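Local coordinates for Exo-poly-alpha-D-galacturonosidase (Thermotoga maritima, PDB 3JUR), which probably hydrolyses polygalacturonan, the pectin backbone, as an exo-acting polygalacturonase of glycosyl hydrolase family 28, at residues A314-L328 with F343-R357. Sequence-based numbering, arbitrary orientation.
Sequences ARNNVYMNVERALRL and FIDNVAVNVSEEVIR
Asn317 and Asn346 lie side by side, pointing the same way, where successive coils of this right-handed parallel beta-helix turn a corner, their amide planes 16° apart. Asn346 OD1 takes two donors, Asn317 N at 2.8 Å in its carbonyl plane and Asn317 ND2 at 3.2 Å, while Asn346 ND2 reaches Ala314 O (3.0 Å) from above the carbonyl plane; that oxygen also accepts from Ile344 N. Asn288 of the preceding coil donates to Asn317 OD1, continuing the asparagine ladder. Asn346 ND2 also sits over the centre of the Phe343 ring, whose opposite face receives Leu326 CB, 4.0 Å from the centroid; with CG anti to its backbone N (chi1 -164°), Phe343 is turned into the interior beside Leu326. Strands 318-320 and 347-349 run parallel, Tyr319 N bonding Val347 O and Val349 N Tyr319 O. At another corner, Arg324 NE donates to Glu354 OE1 (2.7 Å), met nearly along its C-O axis, and NH1 bonds Glu323 OE1. Water 5 joins Arg324 NH2 to Glu354 OE2, which also pairs with Arg391. Arg357 NH2 adds a weak bond to Glu354 OE1. Replacing Arg324 by an alanine would probably leave Glu354 OE1 with just that weak bond within the contact, and Glu323 OE1 without its partner here. Buried corner amides thus satisfy turning backbone, whereas Glu354, shared by Arg324 and Arg357, probably offsets their neighbouring charges and bridges the two coils.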
ATOM      1  N   ALA D 314     -20.521  14.461  14.474  1.00 22.51           N
ATOM      2  CA  ALA D 314     -19.507  14.113  15.464  1.00 22.29           C
ATOM      3  C   ALA D 314     -18.142  14.433  14.867  1.00 22.25           C
ATOM      4  O   ALA D 314     -17.679  13.746  13.946  1.00 22.08           O
ATOM      5  CB  ALA D 314     -19.599  12.639  15.853  1.00 21.83           C
ATOM      6  N   ARG D 315     -17.506  15.482  15.388  1.00 21.91           N
ATOM      7  CA  ARG D 315     -16.267  15.977  14.825  1.00 22.05           C
ATOM      8  C   ARG D 315     -15.145  16.088  15.856  1.00 22.16           C
ATOM      9  O   ARG D 315     -15.365  16.547  16.980  1.00 21.56           O
ATOM     10  CB  ARG D 315     -16.499  17.335  14.160  1.00 22.25           C
ATOM     11  CG  ARG D 315     -15.302  17.852  13.388  1.00 22.70           C
ATOM     12  CD  ARG D 315     -15.546  19.239  12.798  1.00 23.41           C
ATOM     13  NE  ARG D 315     -15.923  20.230  13.814  1.00 22.91           N
ATOM     14  CZ  ARG D 315     -15.092  20.786  14.696  1.00 23.62           C
ATOM     15  NH1 ARG D 315     -13.803  20.456  14.727  1.00 23.93           N
ATOM     16  NH2 ARG D 315     -15.556  21.680  15.555  1.00 21.70           N
ATOM     17  N   ASN D 316     -13.941  15.677  15.446  1.00 22.02           N
ATOM     18  CA  ASN D 316     -12.721  15.836  16.243  1.00 22.34           C
ATOM     19  C   ASN D 316     -12.819  15.194  17.621  1.00 22.01           C
ATOM     20  O   ASN D 316     -12.451  15.793  18.626  1.00 21.99           O
ATOM     21  CB  ASN D 316     -12.331  17.320  16.364  1.00 22.69           C
ATOM     22  CG  ASN D 316     -10.879  17.512  16.776  1.00 24.35           C
ATOM     23  OD1 ASN D 316      -9.984  16.835  16.274  1.00 25.41           O
ATOM     24  ND2 ASN D 316     -10.644  18.434  17.703  1.00 25.02           N
ATOM     25  N   ASN D 317     -13.327  13.970  17.658  1.00 21.68           N
ATOM     26  CA  ASN D 317     -13.356  13.213  18.887  1.00 21.53           C
ATOM     27  C   ASN D 317     -12.233  12.192  18.882  1.00 21.37           C
ATOM     28  O   ASN D 317     -11.711  11.826  17.818  1.00 20.58           O
ATOM     29  CB  ASN D 317     -14.714  12.531  19.075  1.00 21.58           C
ATOM     30  CG  ASN D 317     -15.860  13.517  19.090  1.00 22.81           C
ATOM     31  OD1 ASN D 317     -16.043  14.261  20.055  1.00 22.99           O
ATOM     32  ND2 ASN D 317     -16.636  13.539  18.009  1.00 24.22           N
ATOM     33  N   VAL D 318     -11.857  11.750  20.080  1.00 21.26           N
ATOM     34  CA  VAL D 318     -10.827  10.732  20.239  1.00 21.33           C
ATOM     35  C   VAL D 318     -11.386   9.550  21.031  1.00 21.64           C
ATOM     36  O   VAL D 318     -11.855   9.723  22.156  1.00 21.47           O
ATOM     37  CB  VAL D 318      -9.569  11.301  20.918  1.00 21.29           C
ATOM     38  CG1 VAL D 318      -8.563  10.177  21.224  1.00 20.25           C
ATOM     39  CG2 VAL D 318      -8.918  12.375  20.020  1.00 20.62           C
ATOM     40  N   TYR D 319     -11.323   8.363  20.430  1.00 21.57           N
ATOM     41  CA  TYR D 319     -11.853   7.136  21.029  1.00 21.75           C
ATOM     42  C   TYR D 319     -10.721   6.141  21.223  1.00 21.91           C
ATOM     43  O   TYR D 319      -9.985   5.846  20.285  1.00 22.31           O
ATOM     44  CB  TYR D 319     -12.932   6.536  20.127  1.00 21.72           C
ATOM     45  CG  TYR D 319     -14.038   7.519  19.775  1.00 22.98           C
ATOM     46  CD1 TYR D 319     -15.032   7.841  20.695  1.00 22.69           C
ATOM     47  CD2 TYR D 319     -14.070   8.137  18.538  1.00 22.69           C
ATOM     48  CE1 TYR D 319     -16.051   8.747  20.375  1.00 23.59           C
ATOM     49  CE2 TYR D 319     -15.084   9.036  18.204  1.00 25.23           C
ATOM     50  CZ  TYR D 319     -16.067   9.331  19.129  1.00 25.10           C
ATOM     51  OH  TYR D 319     -17.053  10.222  18.797  1.00 26.51           O
ATOM     52  N   MET D 320     -10.562   5.646  22.442  1.00 21.88           N
ATOM     53  CA  MET D 320      -9.470   4.732  22.751  1.00 22.33           C
ATOM     54  C   MET D 320      -9.982   3.479  23.451  1.00 22.21           C
ATOM     55  O   MET D 320     -10.710   3.581  24.437  1.00 22.05           O
ATOM     56  CB  MET D 320      -8.432   5.415  23.639  1.00 22.59           C
ATOM     57  CG  MET D 320      -7.604   6.482  22.932  1.00 25.01           C
ATOM     58  SD  MET D 320      -6.245   7.126  23.947  1.00 27.59           S
ATOM     59  CE  MET D 320      -5.598   5.641  24.688  1.00 27.17           C
ATOM     60  N   ASN D 321      -9.589   2.316  22.923  1.00 22.00           N
ATOM     61  CA  ASN D 321      -9.860   0.987  23.513  1.00 21.98           C
ATOM     62  C   ASN D 321     -11.320   0.534  23.396  1.00 21.87           C
ATOM     63  O   ASN D 321     -11.679  -0.547  23.881  1.00 22.19           O
ATOM     64  CB  ASN D 321      -9.382   0.888  24.977  1.00 21.84           C
ATOM     65  CG  ASN D 321      -7.943   1.365  25.177  1.00 22.53           C
ATOM     66  OD1 ASN D 321      -7.072   1.124  24.352  1.00 23.02           O
ATOM     67  ND2 ASN D 321      -7.695   2.038  26.296  1.00 23.38           N
ATOM     68  N   VAL D 322     -12.139   1.350  22.735  1.00 21.56           N
ATOM     69  CA  VAL D 322     -13.585   1.120  22.626  1.00 21.79           C
ATOM     70  C   VAL D 322     -13.915  -0.081  21.748  1.00 21.92           C
ATOM     71  O   VAL D 322     -13.103  -0.497  20.916  1.00 22.15           O
ATOM     72  CB  VAL D 322     -14.334   2.378  22.104  1.00 21.72           C
ATOM     73  CG1 VAL D 322     -14.049   3.580  23.008  1.00 21.15           C
ATOM     74  CG2 VAL D 322     -13.965   2.693  20.633  1.00 21.72           C
ATOM     75  N   GLU D 323     -15.106  -0.645  21.930  1.00 21.79           N
ATOM     76  CA  GLU D 323     -15.508  -1.778  21.103  1.00 21.66           C
ATOM     77  C   GLU D 323     -15.747  -1.347  19.666  1.00 21.68           C
ATOM     78  O   GLU D 323     -15.393  -2.073  18.729  1.00 21.39           O
ATOM     79  CB  GLU D 323     -16.759  -2.462  21.660  1.00 21.76           C
ATOM     80  CG  GLU D 323     -16.512  -3.259  22.936  1.00 21.85           C
ATOM     81  CD  GLU D 323     -17.751  -4.015  23.408  1.00 24.63           C
ATOM     82  OE1 GLU D 323     -18.797  -3.949  22.727  1.00 25.40           O
ATOM     83  OE2 GLU D 323     -17.675  -4.686  24.463  1.00 25.53           O
ATOM     84  N   ARG D 324     -16.367  -0.173  19.514  1.00 21.39           N
ATOM     85  CA  ARG D 324     -16.758   0.376  18.220  1.00 21.57           C
ATOM     86  C   ARG D 324     -16.629   1.888  18.243  1.00 21.52           C
ATOM     87  O   ARG D 324     -16.917   2.535  19.261  1.00 22.03           O
ATOM     88  CB  ARG D 324     -18.213   0.008  17.880  1.00 21.67           C
ATOM     89  CG  ARG D 324     -18.474  -1.485  17.848  1.00 22.30           C
ATOM     90  CD  ARG D 324     -19.944  -1.869  17.765  1.00 22.35           C
ATOM     91  NE  ARG D 324     -20.039  -3.286  18.118  1.00 22.23           N
ATOM     92  CZ  ARG D 324     -20.129  -3.749  19.361  1.00 21.70           C
ATOM     93  NH1 ARG D 324     -20.199  -2.903  20.395  1.00 20.81           N
ATOM     94  NH2 ARG D 324     -20.163  -5.057  19.568  1.00 18.82           N
ATOM     95  N   ALA D 325     -16.224   2.460  17.117  1.00 21.28           N
ATOM     96  CA  ALA D 325     -16.112   3.909  17.020  1.00 21.94           C
ATOM     97  C   ALA D 325     -17.462   4.521  16.656  1.00 22.08           C
ATOM     98  O   ALA D 325     -17.953   5.420  17.348  1.00 21.86           O
ATOM     99  CB  ALA D 325     -15.033   4.309  16.017  1.00 21.73           C
ATOM    100  N   LEU D 326     -18.052   4.019  15.570  1.00 22.07           N
ATOM    101  CA  LEU D 326     -19.344   4.477  15.075  1.00 22.32           C
ATOM    102  C   LEU D 326     -20.254   3.259  14.943  1.00 22.58           C
ATOM    103  O   LEU D 326     -19.891   2.264  14.308  1.00 22.78           O
ATOM    104  CB  LEU D 326     -19.204   5.180  13.714  1.00 21.85           C
ATOM    105  CG  LEU D 326     -20.490   5.615  12.979  1.00 22.12           C
ATOM    106  CD1 LEU D 326     -21.288   6.688  13.758  1.00 21.11           C
ATOM    107  CD2 LEU D 326     -20.198   6.110  11.570  1.00 19.45           C
ATOM    108  N   ARG D 327     -21.440   3.357  15.532  1.00 22.82           N
ATOM    109  CA  ARG D 327     -22.376   2.245  15.593  1.00 23.05           C
ATOM    110  C   ARG D 327     -23.803   2.723  15.315  1.00 22.66           C
ATOM    111  O   ARG D 327     -24.308   3.585  16.023  1.00 22.25           O
ATOM    112  CB  ARG D 327     -22.282   1.616  16.983  1.00 23.46           C
ATOM    113  CG  ARG D 327     -23.017   0.299  17.159  1.00 25.77           C
ATOM    114  CD  ARG D 327     -22.958  -0.120  18.622  1.00 27.26           C
ATOM    115  NE  ARG D 327     -23.293  -1.533  18.782  1.00 29.47           N
ATOM    116  CZ  ARG D 327     -23.550  -2.108  19.951  1.00 29.80           C
ATOM    117  NH1 ARG D 327     -23.511  -1.395  21.073  1.00 29.33           N
ATOM    118  NH2 ARG D 327     -23.850  -3.398  19.996  1.00 31.20           N
ATOM    119  N   LEU D 328     -24.434   2.175  14.274  1.00 22.63           N
ATOM    120  CA  LEU D 328     -25.867   2.374  14.028  1.00 22.42           C
ATOM    121  C   LEU D 328     -26.618   1.045  14.213  1.00 22.48           C
ATOM    122  O   LEU D 328     -26.263   0.030  13.602  1.00 21.88           O
ATOM    123  CB  LEU D 328     -26.124   2.977  12.636  1.00 22.25           C
ATOM    124  CG  LEU D 328     -25.838   4.475  12.403  1.00 22.50           C
ATOM    125  CD1 LEU D 328     -24.355   4.822  12.506  1.00 22.11           C
ATOM    126  CD2 LEU D 328     -26.372   4.931  11.060  1.00 22.13           C
ATOM    127  N   PHE D 343     -19.544  11.745  10.620  1.00 22.03           N
ATOM    128  CA  PHE D 343     -18.504  11.281  11.533  1.00 21.89           C
ATOM    129  C   PHE D 343     -17.175  11.752  10.944  1.00 21.82           C
ATOM    130  O   PHE D 343     -16.577  11.061  10.116  1.00 21.93           O
ATOM    131  CB  PHE D 343     -18.570   9.747  11.639  1.00 21.62           C
ATOM    132  CG  PHE D 343     -17.835   9.170  12.813  1.00 21.97           C
ATOM    133  CD1 PHE D 343     -18.318   9.341  14.113  1.00 23.27           C
ATOM    134  CD2 PHE D 343     -16.671   8.430  12.623  1.00 20.97           C
ATOM    135  CE1 PHE D 343     -17.632   8.795  15.210  1.00 22.50           C
ATOM    136  CE2 PHE D 343     -15.984   7.885  13.699  1.00 21.81           C
ATOM    137  CZ  PHE D 343     -16.470   8.058  14.996  1.00 22.54           C
ATOM    138  N   ILE D 344     -16.732  12.938  11.369  1.00 21.55           N
ATOM    139  CA  ILE D 344     -15.665  13.682  10.686  1.00 21.63           C
ATOM    140  C   ILE D 344     -14.481  13.978  11.596  1.00 21.30           C
ATOM    141  O   ILE D 344     -14.666  14.417  12.730  1.00 20.73           O
ATOM    142  CB  ILE D 344     -16.191  15.072  10.179  1.00 21.94           C
ATOM    143  CG1 ILE D 344     -17.553  14.942   9.476  1.00 23.34           C
ATOM    144  CG2 ILE D 344     -15.154  15.786   9.287  1.00 21.92           C
ATOM    145  CD1 ILE D 344     -17.541  14.112   8.207  1.00 23.73           C
ATOM    146  N   ASP D 345     -13.270  13.786  11.072  1.00 21.35           N
ATOM    147  CA  ASP D 345     -12.019  14.158  11.766  1.00 21.90           C
ATOM    148  C   ASP D 345     -11.788  13.411  13.078  1.00 21.47           C
ATOM    149  O   ASP D 345     -11.160  13.935  13.994  1.00 21.76           O
ATOM    150  CB  ASP D 345     -11.952  15.677  12.016  1.00 21.85           C
ATOM    151  CG  ASP D 345     -11.997  16.477  10.735  1.00 24.11           C
ATOM    152  OD1 ASP D 345     -11.530  15.965   9.691  1.00 24.75           O
ATOM    153  OD2 ASP D 345     -12.499  17.625  10.769  1.00 26.59           O
ATOM    154  N   ASN D 346     -12.278  12.183  13.158  1.00 21.31           N
ATOM    155  CA  ASN D 346     -12.177  11.419  14.394  1.00 21.26           C
ATOM    156  C   ASN D 346     -10.972  10.504  14.416  1.00 21.21           C
ATOM    157  O   ASN D 346     -10.445  10.136  13.365  1.00 21.67           O
ATOM    158  CB  ASN D 346     -13.471  10.650  14.653  1.00 21.25           C
ATOM    159  CG  ASN D 346     -14.653  11.576  14.888  1.00 22.40           C
ATOM    160  OD1 ASN D 346     -14.635  12.396  15.799  1.00 22.98           O
ATOM    161  ND2 ASN D 346     -15.684  11.446  14.064  1.00 22.99           N
ATOM    162  N   VAL D 347     -10.520  10.172  15.622  1.00 21.07           N
ATOM    163  CA  VAL D 347      -9.419   9.241  15.824  1.00 20.90           C
ATOM    164  C   VAL D 347      -9.917   8.110  16.717  1.00 20.90           C
ATOM    165  O   VAL D 347     -10.535   8.352  17.754  1.00 21.38           O
ATOM    166  CB  VAL D 347      -8.181   9.923  16.479  1.00 20.76           C
ATOM    167  CG1 VAL D 347      -7.073   8.914  16.705  1.00 20.98           C
ATOM    168  CG2 VAL D 347      -7.670  11.079  15.618  1.00 20.70           C
ATOM    169  N   ALA D 348      -9.662   6.876  16.304  1.00 20.85           N
ATOM    170  CA  ALA D 348     -10.011   5.709  17.108  1.00 21.33           C
ATOM    171  C   ALA D 348      -8.801   4.800  17.211  1.00 21.54           C
ATOM    172  O   ALA D 348      -8.278   4.339  16.206  1.00 22.06           O
ATOM    173  CB  ALA D 348     -11.203   4.973  16.508  1.00 20.80           C
ATOM    174  N   VAL D 349      -8.337   4.556  18.431  1.00 21.72           N
ATOM    175  CA  VAL D 349      -7.154   3.717  18.625  1.00 21.79           C
ATOM    176  C   VAL D 349      -7.443   2.489  19.477  1.00 21.66           C
ATOM    177  O   VAL D 349      -8.133   2.574  20.495  1.00 21.28           O
ATOM    178  CB  VAL D 349      -5.888   4.546  19.092  1.00 22.07           C
ATOM    179  CG1 VAL D 349      -6.223   5.999  19.336  1.00 22.12           C
ATOM    180  CG2 VAL D 349      -5.175   3.929  20.283  1.00 22.18           C
ATOM    181  N   ASN D 350      -6.947   1.342  19.015  1.00 21.78           N
ATOM    182  CA  ASN D 350      -7.175   0.044  19.667  1.00 21.80           C
ATOM    183  C   ASN D 350      -8.662  -0.331  19.792  1.00 21.50           C
ATOM    184  O   ASN D 350      -9.126  -0.751  20.858  1.00 21.06           O
ATOM    185  CB  ASN D 350      -6.454  -0.028  21.022  1.00 21.96           C
ATOM    186  CG  ASN D 350      -4.937  -0.073  20.878  1.00 23.96           C
ATOM    187  OD1 ASN D 350      -4.406  -0.716  19.974  1.00 26.49           O
ATOM    188  ND2 ASN D 350      -4.232   0.598  21.781  1.00 25.23           N
ATOM    189  N   VAL D 351      -9.409  -0.150  18.699  1.00 21.21           N
ATOM    190  CA  VAL D 351     -10.783  -0.648  18.608  1.00 20.91           C
ATOM    191  C   VAL D 351     -10.775  -2.185  18.712  1.00 21.03           C
ATOM    192  O   VAL D 351      -9.935  -2.838  18.097  1.00 20.99           O
ATOM    193  CB  VAL D 351     -11.462  -0.190  17.297  1.00 20.92           C
ATOM    194  CG1 VAL D 351     -12.867  -0.774  17.177  1.00 20.37           C
ATOM    195  CG2 VAL D 351     -11.509   1.343  17.214  1.00 19.93           C
ATOM    196  N   SER D 352     -11.686  -2.762  19.497  1.00 21.42           N
ATOM    197  CA  SER D 352     -11.686  -4.227  19.708  1.00 21.91           C
ATOM    198  C   SER D 352     -12.674  -5.039  18.840  1.00 21.93           C
ATOM    199  O   SER D 352     -12.392  -6.188  18.512  1.00 22.32           O
ATOM    200  CB  SER D 352     -11.873  -4.575  21.185  1.00 21.69           C
ATOM    201  OG  SER D 352     -13.136  -4.119  21.634  1.00 22.69           O
ATOM    202  N   GLU D 353     -13.813  -4.456  18.477  1.00 21.64           N
ATOM    203  CA  GLU D 353     -14.819  -5.171  17.675  1.00 21.45           C
ATOM    204  C   GLU D 353     -14.897  -4.661  16.236  1.00 21.67           C
ATOM    205  O   GLU D 353     -14.243  -5.219  15.356  1.00 21.38           O
ATOM    206  CB  GLU D 353     -16.203  -5.137  18.347  1.00 21.41           C
ATOM    207  CG  GLU D 353     -16.243  -5.841  19.711  1.00 22.17           C
ATOM    208  CD  GLU D 353     -16.019  -7.352  19.613  1.00 24.29           C
ATOM    209  OE1 GLU D 353     -16.492  -7.971  18.640  1.00 26.01           O
ATOM    210  OE2 GLU D 353     -15.366  -7.923  20.506  1.00 24.20           O
ATOM    211  N   GLU D 354     -15.697  -3.617  15.998  1.00 21.34           N
ATOM    212  CA  GLU D 354     -15.829  -3.044  14.661  1.00 21.38           C
ATOM    213  C   GLU D 354     -15.592  -1.550  14.719  1.00 20.98           C
ATOM    214  O   GLU D 354     -16.144  -0.879  15.581  1.00 20.92           O
ATOM    215  CB  GLU D 354     -17.218  -3.309  14.050  1.00 21.62           C
ATOM    216  CG  GLU D 354     -17.648  -4.769  13.987  1.00 23.00           C
ATOM    217  CD  GLU D 354     -18.541  -5.187  15.155  1.00 24.37           C
ATOM    218  OE1 GLU D 354     -19.108  -4.305  15.844  1.00 25.59           O
ATOM    219  OE2 GLU D 354     -18.687  -6.407  15.369  1.00 23.52           O
ATOM    220  N   VAL D 355     -14.786  -1.024  13.801  1.00 20.83           N
ATOM    221  CA  VAL D 355     -14.539   0.406  13.766  1.00 20.50           C
ATOM    222  C   VAL D 355     -15.819   1.131  13.354  1.00 21.11           C
ATOM    223  O   VAL D 355     -16.236   2.093  14.000  1.00 21.32           O
ATOM    224  CB  VAL D 355     -13.367   0.783  12.820  1.00 20.90           C
ATOM    225  CG1 VAL D 355     -13.173   2.302  12.795  1.00 19.44           C
ATOM    226  CG2 VAL D 355     -12.073   0.080  13.231  1.00 18.28           C
ATOM    227  N   ILE D 356     -16.437   0.648  12.277  1.00 21.57           N
ATOM    228  CA  ILE D 356     -17.702   1.172  11.767  1.00 21.91           C
ATOM    229  C   ILE D 356     -18.705   0.013  11.671  1.00 22.26           C
ATOM    230  O   ILE D 356     -18.454  -0.983  10.995  1.00 22.16           O
ATOM    231  CB  ILE D 356     -17.521   1.853  10.386  1.00 21.99           C
ATOM    232  CG1 ILE D 356     -16.603   3.083  10.505  1.00 22.41           C
ATOM    233  CG2 ILE D 356     -18.869   2.249   9.790  1.00 22.15           C
ATOM    234  CD1 ILE D 356     -15.961   3.496   9.177  1.00 23.54           C
ATOM    235  N   ARG D 357     -19.832   0.158  12.365  1.00 22.48           N
ATOM    236  CA  ARG D 357     -20.848  -0.871  12.420  1.00 23.04           C
ATOM    237  C   ARG D 357     -22.218  -0.308  12.071  1.00 22.80           C
ATOM    238  O   ARG D 357     -22.683   0.639  12.703  1.00 23.00           O
ATOM    239  CB  ARG D 357     -20.901  -1.506  13.820  1.00 22.84           C
ATOM    240  CG  ARG D 357     -21.970  -2.592  13.972  1.00 24.66           C
ATOM    241  CD  ARG D 357     -21.470  -3.895  13.401  1.00 26.67           C
ATOM    242  NE  ARG D 357     -22.462  -4.970  13.392  1.00 28.41           N
ATOM    243  CZ  ARG D 357     -22.741  -5.775  14.415  1.00 29.96           C
ATOM    244  NH1 ARG D 357     -23.653  -6.725  14.267  1.00 31.16           N
ATOM    245  NH2 ARG D 357     -22.131  -5.635  15.584  1.00 31.34           N
TER
HETATM  246  O   HOH W   1     -11.985  19.112  13.043  1.00 18.47           O
HETATM  247  O   HOH W   2      -9.817  13.762  16.755  1.00 26.16           O
HETATM  248  O   HOH W   3     -13.054  -2.866  23.962  1.00 18.10           O
HETATM  249  O   HOH W   4      -9.503  -2.701  23.157  1.00 36.48           O
HETATM  250  O   HOH W   5     -19.886  -6.946  17.493  1.00 24.43           O